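Local coordinates for TqaL (Neurospora crassa, PDB 7EEH), which belongs to the iron-dependent 2OG-Fe dioxygenase family of the cupin clan and holds a ferric ion in a double-stranded beta-helix fold, at residues B[25-28]-B[33-36]; B[16-21]-B[137-142]; B[131-136]-B[190-195]; B[57-62]-B[238-243]. The protein carries 1 engineered substitution. All coordinates share one frame; numbering follows the deposited sequence.

Contact 1. Residues B[25-28]-B[33-36]; sequences RSKY and SIFV
Y28 and K27 pack on S33 and I34 in a helix-to-strand corner, where helix 12-31 gives way to strand 33-36, an outermost strand of the large antiparallel sheet of the cupin fold. The backbones draw closest at Y28 and S33, whose CA atoms are 5.1 Å apart. No hydrogen bond runs directly between the segments, so the direct contact is one of van der Waals packing. I34 and Y28 make the larger shares. I34 CG1 stands between the backbone N and the carbonyl carbon (chi1 52°), which leaves CG2 beside its own N and facing the helix. There I34 CG2 lies 3.6 Å from the backbone N of Y28 and 4.0 Å from Y28 CB. The Y28 ring offers its edge to the strand: its CD1 is 3.6 Å from the CA of S33, near the ring plane. Beyond this edge the phenol OH is hydrogen-bonded to H190, and the Y28 side chain also packs on L245 and V247 of the neighbouring strand 243-247. I140 of helix 128-141 packs on both Y28 and I34. The K27 chain runs obliquely across I34. A bend at chi3 (80°) brings its CE to 3.7 Å from I34 CG2, and NZ runs on toward the strand. One water then bridges the segments. It accepts from K27 NZ at a short 2.5 Å, a length that is doubtful, and donates to the backbone O of F35 at 2.8 Å.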
loop_
_atom_site.group_PDB
_atom_site.type_symbol
_atom_site.label_atom_id
_atom_site.label_comp_id
_atom_site.label_asym_id
_atom_site.label_seq_id
_atom_site.Cartn_x
_atom_site.Cartn_y
_atom_site.Cartn_z
ATOM N N ARG B 25 10.903 8.938 -8.765
ATOM C CA ARG B 25 12.047 9.845 -8.759
ATOM C C ARG B 25 13.368 9.076 -8.703
ATOM O O ARG B 25 14.328 9.427 -9.398
ATOM C CB ARG B 25 11.931 10.809 -7.577
ATOM C CG ARG B 25 13.108 11.756 -7.412
ATOM C CD ARG B 25 12.869 12.705 -6.271
ATOM N NE ARG B 25 13.926 13.683 -6.081
ATOM C CZ ARG B 25 15.085 13.427 -5.480
ATOM N NH1 ARG B 25 15.361 12.206 -5.026
ATOM N NH2 ARG B 25 15.985 14.391 -5.365
ATOM N N SER B 26 13.435 8.024 -7.883
ATOM C CA SER B 26 14.648 7.203 -7.831
ATOM C C SER B 26 14.941 6.566 -9.178
ATOM O O SER B 26 16.103 6.487 -9.598
ATOM C CB SER B 26 14.511 6.119 -6.763
ATOM O OG SER B 26 14.597 6.699 -5.485
ATOM N N LYS B 27 13.896 6.117 -9.877
ATOM C CA LYS B 27 14.070 5.532 -11.205
ATOM C C LYS B 27 14.519 6.583 -12.210
ATOM O O LYS B 27 15.315 6.294 -13.108
ATOM C CB LYS B 27 12.759 4.877 -11.646
ATOM C CG LYS B 27 12.841 4.054 -12.919
ATOM C CD LYS B 27 11.560 3.226 -13.149
ATOM C CE LYS B 27 10.424 4.058 -13.747
ATOM N NZ LYS B 27 9.129 3.292 -13.824
ATOM N N TYR B 28 14.021 7.811 -12.066
ATOM C CA TYR B 28 14.468 8.918 -12.906
ATOM C C TYR B 28 15.945 9.226 -12.680
ATOM O O TYR B 28 16.694 9.437 -13.636
ATOM C CB TYR B 28 13.619 10.146 -12.603
ATOM C CG TYR B 28 13.791 11.347 -13.502
ATOM C CD1 TYR B 28 13.605 11.253 -14.880
ATOM C CD2 TYR B 28 14.048 12.594 -12.959
ATOM C CE1 TYR B 28 13.715 12.374 -15.691
ATOM C CE2 TYR B 28 14.164 13.720 -13.765
ATOM C CZ TYR B 28 13.999 13.604 -15.121
ATOM O OH TYR B 28 14.098 14.740 -15.905
ATOM N N SER B 33 15.398 9.231 -17.469
ATOM C CA SER B 33 14.056 9.470 -17.989
ATOM C C SER B 33 13.122 8.424 -17.396
ATOM O O SER B 33 13.568 7.385 -16.912
ATOM C CB SER B 33 13.999 9.418 -19.513
ATOM O OG SER B 33 14.149 8.098 -19.994
ATOM N N ILE B 34 11.820 8.728 -17.418
ATOM C CA ILE B 34 10.787 7.793 -16.988
ATOM C C ILE B 34 9.572 7.978 -17.877
ATOM O O ILE B 34 9.248 9.094 -18.297
ATOM C CB ILE B 34 10.342 7.976 -15.519
ATOM C CG1 ILE B 34 9.950 9.436 -15.227
ATOM C CG2 ILE B 34 11.407 7.491 -14.558
ATOM C CD1 ILE B 34 9.304 9.602 -13.857
ATOM N N PHE B 35 8.878 6.878 -18.142
ATOM C CA PHE B 35 7.586 6.920 -18.814
ATOM C C PHE B 35 6.554 6.346 -17.863
ATOM O O PHE B 35 6.759 5.270 -17.300
ATOM C CB PHE B 35 7.611 6.145 -20.128
ATOM C CG PHE B 35 6.310 6.225 -20.903
ATOM C CD1 PHE B 35 5.932 7.404 -21.531
ATOM C CD2 PHE B 35 5.476 5.118 -21.005
ATOM C CE1 PHE B 35 4.740 7.475 -22.254
ATOM C CE2 PHE B 35 4.282 5.194 -21.715
ATOM C CZ PHE B 35 3.923 6.374 -22.340
ATOM N N VAL B 36 5.479 7.086 -17.637
ATOM C CA VAL B 36 4.463 6.678 -16.680
ATOM C C VAL B 36 3.158 6.546 -17.441
ATOM O O VAL B 36 2.696 7.515 -18.053
ATOM C CB VAL B 36 4.327 7.669 -15.515
ATOM C CG1 VAL B 36 3.371 7.111 -14.478
ATOM C CG2 VAL B 36 5.695 7.952 -14.886
HETATM O O HOH W 1 7.114 4.668 -14.558
#

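Contact 2. Residues B[16-21]-B[137-142]; sequences TAIAEI and KGMICH
M139, a selenomethionine, reaches from helix 128-141 to I18 and I21 on helix 12-31. Its CB begins the contact at 4.2 Å from CG2 of I21, at the edge of van der Waals range. CG continues beside the backbone N of M139 (chi1 -78°), and the chain stays extended through chi2 as far as SE. At SE it bends (chi3 38°), and this last turn swings CE in between the two isoleucines. The methyl CE does nearly all the touching. It lies 3.3 Å from CG2 of I21 and 3.5 Å from CG2 of I18, both tighter than usual for carbon pairs. CE also meets CB and CD1 of I21, and CB and CG1 of I18, at looser distances. The M139 chain crosses both isoleucines at about a right angle. The next residue, I140, adds a second point of contact: its CG1 is 3.6 Å from I21 CG2, so this one methyl of I21 serves two residues of the facing helix. All four side chains are buried. L44 and L48 of helix 38-48 pack on I21, while Y15 of a neighbouring subunit packs on I18. The axes of segments 16-21 and 137-141 pass 10.7 Å apart and cross at -47°. The arrangement is an apolar helix-helix crossing, which joins the N-terminal helix to the helical layer beside the sheet of the cupin fold.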
loop_
_atom_site.group_PDB
_atom_site.type_symbol
_atom_site.label_atom_id
_atom_site.label_comp_id
_atom_site.label_asym_id
_atom_site.label_seq_id
_atom_site.Cartn_x
_atom_site.Cartn_y
_atom_site.Cartn_z
ATOM N N THR B 16 0.560 8.315 0.476
ATOM C CA THR B 16 0.764 7.144 -0.369
ATOM C C THR B 16 1.161 7.552 -1.780
ATOM O O THR B 16 2.053 6.953 -2.387
ATOM C CB THR B 16 -0.515 6.315 -0.399
ATOM O OG1 THR B 16 -0.840 5.905 0.934
ATOM C CG2 THR B 16 -0.350 5.090 -1.280
ATOM N N ALA B 17 0.513 8.578 -2.312
ATOM C CA ALA B 17 0.883 9.072 -3.631
ATOM C C ALA B 17 2.306 9.596 -3.635
ATOM O O ALA B 17 3.086 9.294 -4.543
ATOM C CB ALA B 17 -0.080 10.167 -4.057
ATOM N N ILE B 18 2.661 10.392 -2.625
ATOM C CA ILE B 18 4.014 10.933 -2.566
ATOM C C ILE B 18 5.025 9.804 -2.514
ATOM O O ILE B 18 6.053 9.842 -3.199
ATOM C CB ILE B 18 4.160 11.893 -1.368
ATOM C CG1 ILE B 18 3.208 13.084 -1.540
ATOM C CG2 ILE B 18 5.605 12.400 -1.278
ATOM C CD1 ILE B 18 3.158 14.006 -0.337
ATOM N N ALA B 19 4.727 8.758 -1.736
ATOM C CA ALA B 19 5.636 7.616 -1.654
ATOM C C ALA B 19 5.895 7.027 -3.033
ATOM O O ALA B 19 7.039 6.751 -3.405
ATOM C CB ALA B 19 5.059 6.556 -0.714
ATOM N N GLU B 20 4.838 6.833 -3.812
ATOM C CA GLU B 20 5.021 6.286 -5.150
ATOM C C GLU B 20 5.799 7.258 -6.040
ATOM O O GLU B 20 6.636 6.841 -6.856
ATOM C CB GLU B 20 3.643 5.945 -5.738
ATOM C CG GLU B 20 3.676 5.432 -7.168
ATOM C CD GLU B 20 4.561 4.202 -7.331
ATOM O OE1 GLU B 20 4.589 3.367 -6.391
ATOM O OE2 GLU B 20 5.217 4.089 -8.396
ATOM N N ILE B 21 5.543 8.559 -5.893
ATOM C CA ILE B 21 6.254 9.545 -6.703
ATOM C C ILE B 21 7.737 9.558 -6.351
ATOM O O ILE B 21 8.592 9.661 -7.236
ATOM C CB ILE B 21 5.617 10.937 -6.541
ATOM C CG1 ILE B 21 4.212 10.941 -7.143
ATOM C CG2 ILE B 21 6.510 12.022 -7.170
ATOM C CD1 ILE B 21 3.391 12.189 -6.780
ATOM N N LYS B 137 5.674 17.111 -11.216
ATOM C CA LYS B 137 6.975 17.356 -11.838
ATOM C C LYS B 137 7.950 18.000 -10.857
ATOM O O LYS B 137 9.119 17.601 -10.782
ATOM C CB LYS B 137 6.815 18.236 -13.081
ATOM C CG LYS B 137 8.148 18.507 -13.778
ATOM C CD LYS B 137 8.027 19.234 -15.122
ATOM C CE LYS B 137 9.392 19.183 -15.847
ATOM N NZ LYS B 137 9.449 19.969 -17.109
ATOM N N GLY B 138 7.491 19.009 -10.103
ATOM C CA GLY B 138 8.383 19.677 -9.160
ATOM C C GLY B 138 8.924 18.729 -8.107
ATOM O O GLY B 138 10.103 18.783 -7.744
HETATM N N MSE B 139 8.063 17.834 -7.640
HETATM C CA MSE B 139 8.423 16.829 -6.615
HETATM C C MSE B 139 9.524 15.907 -7.130
HETATM O O MSE B 139 10.408 15.650 -6.404
HETATM C CB MSE B 139 7.213 15.996 -6.189
HETATM C CG MSE B 139 6.297 16.672 -5.233
HETATM SE SE MSE B 139 4.978 15.429 -4.599
HETATM C CE MSE B 139 5.947 13.828 -4.424
ATOM N N ILE B 140 9.436 15.471 -8.372
ATOM C CA ILE B 140 10.422 14.555 -8.941
ATOM C C ILE B 140 11.741 15.281 -9.212
ATOM O O ILE B 140 12.814 14.833 -8.794
ATOM C CB ILE B 140 9.866 13.905 -10.219
ATOM C CG1 ILE B 140 8.734 12.947 -9.865
ATOM C CG2 ILE B 140 10.972 13.178 -10.979
ATOM C CD1 ILE B 140 8.103 12.314 -11.062
ATOM N N CYS B 141 11.679 16.422 -9.901
ATOM C CA CYS B 141 12.909 17.066 -10.357
ATOM C C CYS B 141 13.683 17.707 -9.211
ATOM O O CYS B 141 14.905 17.863 -9.308
ATOM C CB CYS B 141 12.580 18.115 -11.416
ATOM S SG CYS B 141 11.874 17.367 -12.887
ATOM N N HIS B 142 12.991 18.088 -8.138
ATOM C CA HIS B 142 13.613 18.693 -6.964
ATOM C C HIS B 142 14.750 17.830 -6.441
ATOM O O HIS B 142 14.559 16.648 -6.150
ATOM C CB HIS B 142 12.551 18.880 -5.877
ATOM C CG HIS B 142 13.052 19.546 -4.634
ATOM N ND1 HIS B 142 12.582 19.223 -3.377
ATOM C CD2 HIS B 142 13.969 20.526 -4.454
ATOM C CE1 HIS B 142 13.195 19.970 -2.477
ATOM N NE2 HIS B 142 14.042 20.768 -3.103
#

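Contact 3. Residues B[131-136]-B[190-195]; sequences QALLVF and HTMTTY
Helix 131-136 lies over strand 190-195, running roughly antiparallel to it, at 148°, with the axes 11.1 Å apart at their closest. M192, a selenomethionine, points from the strand to the helix and touches both F136 and L133. Its SE meets the edge of the F136 ring, in the ring plane, 3.9 Å from CD2 and 5.0 Å from the ring centroid. The line from the centroid to SE is 87° off the ring normal, so this is an edge-on Met-aromatic contact. Beyond SE the chain bends, and CE comes to lie 3.3 Å from the backbone O of L133 and 4.0 Å from its CD2. L133 has a second partner two residues along the strand. Its CD1 and the CG2 of T194 reach toward each other, tip to tip, at 3.9 Å. The hydroxyl of T194 is hydrogen-bonded to T243 on the adjacent strand 243-247. All four side chains are buried, and M41 and L45 of helix 38-48 extend the apolar layer over F136 and L133. Helices packed on the outer face of the major sheet are characteristic of 2OG-Fe dioxygenases, where they flank the double-stranded beta-helix core.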
loop_
_atom_site.group_PDB
_atom_site.type_symbol
_atom_site.label_atom_id
_atom_site.label_comp_id
_atom_site.label_asym_id
_atom_site.label_seq_id
_atom_site.Cartn_x
_atom_site.Cartn_y
_atom_site.Cartn_z
ATOM N N GLN B 131 -2.906 21.282 -12.161
ATOM C CA GLN B 131 -2.087 21.699 -11.026
ATOM C C GLN B 131 -1.360 20.506 -10.417
ATOM O O GLN B 131 -0.189 20.609 -10.051
ATOM C CB GLN B 131 -2.941 22.403 -9.970
ATOM C CG GLN B 131 -3.598 23.701 -10.481
ATOM C CD GLN B 131 -4.367 24.455 -9.404
ATOM O OE1 GLN B 131 -4.737 23.890 -8.379
ATOM N NE2 GLN B 131 -4.601 25.745 -9.637
ATOM N N ALA B 132 -2.038 19.368 -10.305
ATOM C CA ALA B 132 -1.377 18.171 -9.794
ATOM C C ALA B 132 -0.217 17.763 -10.690
ATOM O O ALA B 132 0.819 17.302 -10.200
ATOM C CB ALA B 132 -2.380 17.029 -9.662
ATOM N N LEU B 133 -0.354 17.966 -12.006
ATOM C CA LEU B 133 0.752 17.661 -12.911
ATOM C C LEU B 133 1.967 18.527 -12.615
ATOM O O LEU B 133 3.097 18.036 -12.639
ATOM C CB LEU B 133 0.327 17.827 -14.371
ATOM C CG LEU B 133 -0.361 16.618 -15.012
ATOM C CD1 LEU B 133 -0.956 16.984 -16.371
ATOM C CD2 LEU B 133 0.605 15.421 -15.133
ATOM N N LEU B 134 1.761 19.818 -12.339
ATOM C CA LEU B 134 2.879 20.686 -11.980
ATOM C C LEU B 134 3.529 20.233 -10.680
ATOM O O LEU B 134 4.758 20.185 -10.574
ATOM C CB LEU B 134 2.408 22.135 -11.850
ATOM C CG LEU B 134 2.190 22.956 -13.126
ATOM C CD1 LEU B 134 1.533 24.268 -12.760
ATOM C CD2 LEU B 134 3.509 23.205 -13.858
ATOM N N VAL B 135 2.714 19.938 -9.663
ATOM C CA VAL B 135 3.260 19.481 -8.390
ATOM C C VAL B 135 4.055 18.198 -8.601
ATOM O O VAL B 135 5.180 18.055 -8.104
ATOM C CB VAL B 135 2.128 19.307 -7.360
ATOM C CG1 VAL B 135 2.658 18.781 -6.069
ATOM C CG2 VAL B 135 1.444 20.654 -7.101
ATOM N N PHE B 136 3.482 17.253 -9.349
ATOM C CA PHE B 136 4.165 15.998 -9.665
ATOM C C PHE B 136 5.564 16.252 -10.205
ATOM O O PHE B 136 6.546 15.675 -9.721
ATOM C CB PHE B 136 3.330 15.212 -10.682
ATOM C CG PHE B 136 4.016 13.981 -11.273
ATOM C CD1 PHE B 136 3.928 12.745 -10.638
ATOM C CD2 PHE B 136 4.651 14.046 -12.503
ATOM C CE1 PHE B 136 4.491 11.603 -11.211
ATOM C CE2 PHE B 136 5.213 12.921 -13.083
ATOM C CZ PHE B 136 5.135 11.690 -12.430
ATOM N N HIS B 190 14.766 19.859 -17.605
ATOM C CA HIS B 190 13.832 18.737 -17.572
ATOM C C HIS B 190 12.668 19.043 -18.499
ATOM O O HIS B 190 12.109 20.141 -18.444
ATOM C CB HIS B 190 13.274 18.483 -16.160
ATOM C CG HIS B 190 14.321 18.280 -15.116
ATOM N ND1 HIS B 190 14.944 17.065 -14.913
ATOM C CD2 HIS B 190 14.842 19.130 -14.199
ATOM C CE1 HIS B 190 15.814 17.180 -13.925
ATOM N NE2 HIS B 190 15.774 18.426 -13.477
ATOM N N THR B 191 12.290 18.072 -19.323
ATOM C CA THR B 191 11.152 18.204 -20.220
ATOM C C THR B 191 10.141 17.110 -19.900
ATOM O O THR B 191 10.514 15.943 -19.743
ATOM C CB THR B 191 11.558 18.089 -21.706
ATOM O OG1 THR B 191 12.472 19.134 -22.058
ATOM C CG2 THR B 191 10.295 18.196 -22.613
HETATM N N MSE B 192 8.866 17.494 -19.792
HETATM C CA MSE B 192 7.778 16.557 -19.511
HETATM C C MSE B 192 6.704 16.744 -20.585
HETATM O O MSE B 192 6.292 17.882 -20.881
HETATM C CB MSE B 192 7.183 16.787 -18.104
HETATM C CG MSE B 192 6.071 15.802 -17.728
HETATM SE SE MSE B 192 5.816 15.622 -15.821
HETATM C CE MSE B 192 4.283 16.846 -15.470
ATOM N N THR B 193 6.269 15.642 -21.189
ATOM C CA THR B 193 5.233 15.652 -22.216
ATOM C C THR B 193 4.124 14.708 -21.787
ATOM O O THR B 193 4.359 13.508 -21.606
ATOM C CB THR B 193 5.792 15.233 -23.570
ATOM O OG1 THR B 193 6.319 13.902 -23.472
ATOM C CG2 THR B 193 6.916 16.173 -23.974
ATOM N N THR B 194 2.924 15.252 -21.629
ATOM C CA THR B 194 1.785 14.528 -21.094
ATOM C C THR B 194 0.680 14.558 -22.139
ATOM O O THR B 194 0.361 15.618 -22.679
ATOM C CB THR B 194 1.325 15.157 -19.779
ATOM O OG1 THR B 194 2.332 14.938 -18.776
ATOM C CG2 THR B 194 -0.001 14.573 -19.304
ATOM N N TYR B 195 0.132 13.388 -22.440
ATOM C CA TYR B 195 -0.848 13.209 -23.497
ATOM C C TYR B 195 -2.251 13.438 -22.955
ATOM O O TYR B 195 -2.633 12.861 -21.933
ATOM C CB TYR B 195 -0.701 11.802 -24.059
ATOM C CG TYR B 195 -1.762 11.296 -24.988
ATOM C CD1 TYR B 195 -2.932 10.718 -24.498
ATOM C CD2 TYR B 195 -1.562 11.315 -26.361
ATOM C CE1 TYR B 195 -3.895 10.209 -25.362
ATOM C CE2 TYR B 195 -2.517 10.813 -27.230
ATOM C CZ TYR B 195 -3.675 10.263 -26.726
ATOM O OH TYR B 195 -4.611 9.754 -27.596
#

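Contact 4. Residues B[57-62]-B[238-243]; sequences ALQRVS and RHFLDT
F240 and Q59 bury the largest areas here, and their flat groups stack. The Q59 amide lies over one face of the F240 ring, with the two planes only 16° apart. Its NE2 sits 3.7 Å above the ring plane, over the centre. Nearer the backbone, Q59 CG lies over the same face, 3.4 Å from CE1 of F240. The side chain is extended at chi2, and chi3 (84°) turns the amide flat to the ring. The opposite face of F240 is covered by CG of L241, the next residue, so the ring is held between Q59 and L241. L58 is the third main partner. Its CB comes to the ring edge, 4.3 Å from CZ of F240. Its CD2 goes on to CD2 of L241 at 4.2 Å, where the two leucines cross at about a right angle. L58 and L241 are buried, whereas Q59 is exposed. F240 is the second residue of a type II beta turn from H239 to D242, closed by a bond from D242 N to the O of H239 at 2.8 Å. D242 OD2 accepts from the backbone N of R238 (173°) and of H239, the latter from above the carboxylate plane, while OD1 is bonded to G38 N. This is an amide-on-ring stack on a residue of a type II turn. It joins the end of helix 52-58 to the loop that leads into strand 243-247 of the cupin sheet.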
loop_
_atom_site.group_PDB
_atom_site.type_symbol
_atom_site.label_atom_id
_atom_site.label_comp_id
_atom_site.label_asym_id
_atom_site.label_seq_id
_atom_site.Cartn_x
_atom_site.Cartn_y
_atom_site.Cartn_z
ATOM N N ALA B 57 -12.437 17.308 -17.460
ATOM C CA ALA B 57 -12.344 18.580 -18.170
ATOM C C ALA B 57 -10.996 18.765 -18.848
ATOM O O ALA B 57 -10.896 19.528 -19.818
ATOM C CB ALA B 57 -12.601 19.740 -17.208
ATOM N N LEU B 58 -9.955 18.092 -18.359
ATOM C CA LEU B 58 -8.655 18.150 -19.013
ATOM C C LEU B 58 -8.694 17.551 -20.413
ATOM O O LEU B 58 -7.863 17.901 -21.254
ATOM C CB LEU B 58 -7.617 17.432 -18.138
ATOM C CG LEU B 58 -6.178 17.925 -18.123
ATOM C CD1 LEU B 58 -6.117 19.410 -17.856
ATOM C CD2 LEU B 58 -5.350 17.119 -17.081
ATOM N N GLN B 59 -9.653 16.679 -20.694
ATOM C CA GLN B 59 -9.774 16.115 -22.031
ATOM C C GLN B 59 -10.516 17.023 -23.010
ATOM O O GLN B 59 -10.643 16.663 -24.187
ATOM C CB GLN B 59 -10.446 14.748 -21.933
ATOM C CG GLN B 59 -9.496 13.765 -21.281
ATOM C CD GLN B 59 -10.098 12.420 -21.019
ATOM O OE1 GLN B 59 -10.138 11.570 -21.899
ATOM N NE2 GLN B 59 -10.541 12.204 -19.791
ATOM N N ARG B 60 -10.984 18.193 -22.559
ATOM C CA ARG B 60 -11.680 19.150 -23.404
ATOM C C ARG B 60 -10.966 20.486 -23.554
ATOM O O ARG B 60 -11.321 21.251 -24.458
ATOM C CB ARG B 60 -13.085 19.437 -22.849
ATOM C CG ARG B 60 -13.982 18.229 -22.736
ATOM C CD ARG B 60 -15.253 18.600 -21.976
ATOM N NE ARG B 60 -15.793 17.439 -21.273
ATOM C CZ ARG B 60 -15.931 17.349 -19.951
ATOM N NH1 ARG B 60 -15.589 18.367 -19.165
ATOM N NH2 ARG B 60 -16.436 16.242 -19.418
ATOM N N VAL B 61 -9.995 20.798 -22.695
ATOM C CA VAL B 61 -9.406 22.136 -22.686
ATOM C C VAL B 61 -8.670 22.433 -23.995
ATOM O O VAL B 61 -8.571 23.599 -24.416
ATOM C CB VAL B 61 -8.488 22.296 -21.454
ATOM C CG1 VAL B 61 -7.312 21.325 -21.516
ATOM C CG2 VAL B 61 -8.002 23.732 -21.327
ATOM N N SER B 62 -8.169 21.400 -24.673
ATOM C CA SER B 62 -7.446 21.606 -25.921
ATOM C C SER B 62 -8.359 22.089 -27.047
ATOM O O SER B 62 -7.857 22.513 -28.098
ATOM C CB SER B 62 -6.769 20.304 -26.336
ATOM O OG SER B 62 -5.755 19.953 -25.398
ATOM N N ARG B 238 -0.261 7.035 -25.898
ATOM C CA ARG B 238 -1.505 6.575 -26.515
ATOM C C ARG B 238 -2.736 6.760 -25.646
ATOM O O ARG B 238 -3.842 6.775 -26.186
ATOM C CB ARG B 238 -1.411 5.086 -26.905
ATOM C CG ARG B 238 -0.039 4.640 -27.406
ATOM C CD ARG B 238 0.154 3.130 -27.332
ATOM N NE ARG B 238 -1.034 2.417 -27.762
ATOM C CZ ARG B 238 -1.022 1.223 -28.342
ATOM N NH1 ARG B 238 0.133 0.607 -28.559
ATOM N NH2 ARG B 238 -2.166 0.646 -28.707
ATOM N N HIS B 239 -2.609 6.886 -24.338
ATOM C CA HIS B 239 -3.754 6.906 -23.448
ATOM C C HIS B 239 -3.663 8.114 -22.532
ATOM O O HIS B 239 -2.568 8.542 -22.141
ATOM C CB HIS B 239 -3.832 5.613 -22.614
ATOM C CG HIS B 239 -3.861 4.361 -23.441
ATOM N ND1 HIS B 239 -2.844 3.429 -23.419
ATOM C CD2 HIS B 239 -4.781 3.892 -24.319
ATOM C CE1 HIS B 239 -3.139 2.437 -24.241
ATOM N NE2 HIS B 239 -4.306 2.695 -24.802
ATOM N N PHE B 240 -4.837 8.650 -22.200
ATOM C CA PHE B 240 -4.989 9.824 -21.357
ATOM C C PHE B 240 -4.001 9.818 -20.196
ATOM O O PHE B 240 -4.021 8.918 -19.353
ATOM C CB PHE B 240 -6.429 9.882 -20.818
ATOM C CG PHE B 240 -6.674 11.018 -19.875
ATOM C CD1 PHE B 240 -6.442 12.323 -20.276
ATOM C CD2 PHE B 240 -7.148 10.785 -18.594
ATOM C CE1 PHE B 240 -6.654 13.382 -19.419
ATOM C CE2 PHE B 240 -7.383 11.838 -17.718
ATOM C CZ PHE B 240 -7.131 13.149 -18.132
ATOM N N LEU B 241 -3.127 10.821 -20.173
ATOM C CA LEU B 241 -2.153 11.142 -19.125
ATOM C C LEU B 241 -0.891 10.287 -19.193
ATOM O O LEU B 241 -0.082 10.377 -18.269
ATOM C CB LEU B 241 -2.736 11.044 -17.708
ATOM C CG LEU B 241 -3.833 12.062 -17.363
ATOM C CD1 LEU B 241 -4.379 11.819 -15.962
ATOM C CD2 LEU B 241 -3.299 13.485 -17.494
ATOM N N ASP B 242 -0.703 9.461 -20.228
ATOM C CA ASP B 242 0.633 8.982 -20.559
ATOM C C ASP B 242 1.629 10.138 -20.470
ATOM O O ASP B 242 1.411 11.199 -21.068
ATOM C CB ASP B 242 0.655 8.392 -21.969
ATOM C CG ASP B 242 0.108 6.947 -22.036
ATOM O OD1 ASP B 242 -0.220 6.344 -20.986
ATOM O OD2 ASP B 242 0.032 6.416 -23.161
ATOM N N THR B 243 2.718 9.932 -19.727
ATOM C CA THR B 243 3.654 11.005 -19.391
ATOM C C THR B 243 5.095 10.531 -19.530
ATOM O O THR B 243 5.488 9.522 -18.931
ATOM C CB THR B 243 3.423 11.523 -17.960
ATOM O OG1 THR B 243 2.154 12.191 -17.878
ATOM C CG2 THR B 243 4.497 12.517 -17.574
#

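Contacts 1 and 2 share helix 12-31, and contacts 2 and 3 share helix 128-141, so the three form a continuous run from the N-terminal helix to the sheet. Contact 1 is tied to contact 2 by R25 NH2 to H142 O at 2.8 Å, and to contact 4 by V36 N to T243 O at 2.8 Å. K137 NZ of contact 2 reaches H190 O of contact 3 at 3.0 Å. Contact 4 joins contact 3 through L241 N to Y195 O at 2.7 Å. The ferric ion, bound by H184, D186 and H253, lies about 11 Å from the M192 side chain; T191 is hydrogen-bonded to D186.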